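Local coordinates for phosphoribosylformylglycinamidine synthase 2 (Thermus thermophilus, PDB 3VIU), which is a PurM-like protein of the AIR synthase-related family that binds adenosine-5'-diphosphate and a magnesium ion, at residues 242-247 with 325-330. Numbering follows the deposited sequence.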
loop_
_atom_site.group_PDB
_atom_site.type_symbol
_atom_site.label_atom_id
_atom_site.label_comp_id
_atom_site.label_asym_id
_atom_site.label_seq_id
_atom_site.Cartn_x
_atom_site.Cartn_y
_atom_site.Cartn_z
HETATM N N MSE A 242 -16.611 -10.834 -8.962
HETATM C CA MSE A 242 -16.488 -9.391 -9.059
HETATM C C MSE A 242 -17.613 -8.744 -9.885
HETATM O O MSE A 242 -18.249 -7.788 -9.433
HETATM C CB MSE A 242 -15.121 -9.046 -9.659
HETATM C CG MSE A 242 -14.855 -7.558 -9.870
HETATM SE SE MSE A 242 -13.050 -7.235 -10.558
HETATM C CE MSE A 242 -13.394 -7.375 -12.460
ATOM N N GLU A 243 -17.857 -9.258 -11.090
ATOM C CA GLU A 243 -18.907 -8.706 -11.950
ATOM C C GLU A 243 -20.282 -8.741 -11.291
ATOM O O GLU A 243 -21.020 -7.756 -11.313
ATOM C CB GLU A 243 -18.983 -9.465 -13.275
ATOM C CG GLU A 243 -17.759 -9.327 -14.155
ATOM C CD GLU A 243 -17.375 -7.883 -14.406
ATOM O OE1 GLU A 243 -18.274 -7.016 -14.378
ATOM O OE2 GLU A 243 -16.175 -7.622 -14.645
ATOM N N ALA A 244 -20.621 -9.882 -10.706
ATOM C CA ALA A 244 -21.912 -10.051 -10.056
ATOM C C ALA A 244 -22.093 -9.077 -8.903
ATOM O O ALA A 244 -23.121 -8.396 -8.808
ATOM C CB ALA A 244 -22.056 -11.479 -9.553
ATOM N N THR A 245 -21.097 -9.016 -8.026
ATOM C CA THR A 245 -21.171 -8.128 -6.877
ATOM C C THR A 245 -21.307 -6.689 -7.343
ATOM O O THR A 245 -22.167 -5.952 -6.856
ATOM C CB THR A 245 -19.919 -8.269 -5.984
ATOM O OG1 THR A 245 -19.831 -9.619 -5.509
ATOM C CG2 THR A 245 -19.993 -7.306 -4.781
ATOM N N LEU A 246 -20.465 -6.295 -8.298
ATOM C CA LEU A 246 -20.502 -4.941 -8.830
ATOM C C LEU A 246 -21.842 -4.642 -9.492
ATOM O O LEU A 246 -22.406 -3.569 -9.296
ATOM C CB LEU A 246 -19.376 -4.719 -9.840
ATOM C CG LEU A 246 -17.931 -4.664 -9.339
ATOM C CD1 LEU A 246 -16.991 -4.557 -10.535
ATOM C CD2 LEU A 246 -17.739 -3.483 -8.412
ATOM N N GLU A 247 -22.361 -5.582 -10.278
ATOM C CA GLU A 247 -23.638 -5.338 -10.929
ATOM C C GLU A 247 -24.715 -5.253 -9.862
ATOM O O GLU A 247 -25.526 -4.327 -9.852
ATOM C CB GLU A 247 -23.976 -6.444 -11.929
ATOM C CG GLU A 247 -25.349 -6.255 -12.583
ATOM C CD GLU A 247 -25.632 -7.240 -13.706
ATOM O OE1 GLU A 247 -26.824 -7.423 -14.037
ATOM O OE2 GLU A 247 -24.672 -7.819 -14.265
ATOM N N GLY A 325 -27.263 -15.161 -11.304
ATOM C CA GLY A 325 -27.617 -16.157 -12.300
ATOM C C GLY A 325 -27.040 -15.743 -13.645
ATOM O O GLY A 325 -26.509 -16.567 -14.387
ATOM N N ARG A 326 -27.134 -14.451 -13.950
ATOM C CA ARG A 326 -26.616 -13.924 -15.206
ATOM C C ARG A 326 -25.115 -14.161 -15.373
ATOM O O ARG A 326 -24.634 -14.352 -16.493
ATOM C CB ARG A 326 -26.917 -12.426 -15.322
ATOM C CG ARG A 326 -28.372 -12.117 -15.620
ATOM C CD ARG A 326 -28.520 -10.718 -16.188
ATOM N NE ARG A 326 -28.532 -9.683 -15.160
ATOM C CZ ARG A 326 -29.565 -9.440 -14.360
ATOM N NH1 ARG A 326 -30.673 -10.163 -14.467
ATOM N NH2 ARG A 326 -29.494 -8.467 -13.461
ATOM N N TRP A 327 -24.376 -14.147 -14.264
ATOM C CA TRP A 327 -22.934 -14.380 -14.325
ATOM C C TRP A 327 -22.566 -15.836 -14.031
ATOM O O TRP A 327 -21.418 -16.151 -13.737
ATOM C CB TRP A 327 -22.197 -13.434 -13.370
ATOM C CG TRP A 327 -22.297 -12.008 -13.808
ATOM C CD1 TRP A 327 -23.252 -11.098 -13.442
ATOM C CD2 TRP A 327 -21.475 -11.354 -14.784
ATOM N NE1 TRP A 327 -23.079 -9.924 -14.133
ATOM C CE2 TRP A 327 -21.996 -10.052 -14.964
ATOM C CE3 TRP A 327 -20.351 -11.744 -15.530
ATOM C CZ2 TRP A 327 -21.430 -9.131 -15.863
ATOM C CZ3 TRP A 327 -19.787 -10.829 -16.425
ATOM C CH2 TRP A 327 -20.331 -9.536 -16.581
ATOM N N GLY A 328 -23.554 -16.720 -14.127
ATOM C CA GLY A 328 -23.314 -18.132 -13.891
ATOM C C GLY A 328 -22.931 -18.505 -12.474
ATOM O O GLY A 328 -22.269 -19.516 -12.260
ATOM N N LEU A 329 -23.350 -17.704 -11.502
ATOM C CA LEU A 329 -23.029 -17.981 -10.105
ATOM C C LEU A 329 -24.247 -18.237 -9.217
ATOM O O LEU A 329 -25.320 -17.658 -9.422
ATOM C CB LEU A 329 -22.220 -16.825 -9.512
ATOM C CG LEU A 329 -20.786 -16.637 -10.006
ATOM C CD1 LEU A 329 -20.229 -15.325 -9.469
ATOM C CD2 LEU A 329 -19.939 -17.821 -9.559
ATOM N N ASP A 330 -24.064 -19.111 -8.230
ATOM C CA ASP A 330 -25.119 -19.440 -7.279
ATOM C C ASP A 330 -25.052 -18.419 -6.152
ATOM O O ASP A 330 -23.968 -18.056 -5.698
ATOM C CB ASP A 330 -24.911 -20.833 -6.678
ATOM C CG ASP A 330 -24.643 -21.899 -7.726
ATOM O OD1 ASP A 330 -25.468 -22.043 -8.657
ATOM O OD2 ASP A 330 -23.606 -22.597 -7.613
#
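A mixed polar and aromatic contact packs the Schellman-capped turn that ends helix 317-326 against the C-terminal half of helix 235-250, within the first AIR synthase-related C-terminal domain. G328, with positive phi, is the C' residue of that Schellman motif, in which L329 N bonds to F324 O and G328 N to G325 O. Just before it, W327 lays one indole face over helix 235-250. E243 CB sits over the centre of the six-membered ring in a CH-pi contact, and E243 CG reaches W327 CZ3 at 3.4 Å. Bent at chi2 (-53°), the E243 chain carries its carboxylate past the ring to salt bridges with K239 and R116, the latter on strand 116-126. On the same face, A244 N lies toward the rim, and A244 CA is 3.8 Å from W327 CD1, while A244 CB touches L329 CD1. One turn on, E247 stands extended, CG anti to the backbone N (chi1 177°), and splits its carboxylate between two neighbours. E247 OE1 takes both NE and NH2 of R326 in a side-on salt bridge, lying in the guanidinium plane, with R326 NH2 at 2.9 Å. E247 OE2 accepts the N-H of W327 NE1 at 2.6 Å, almost straight (167°) and within the ring plane, although NE1 approaches from above the carboxylate plane.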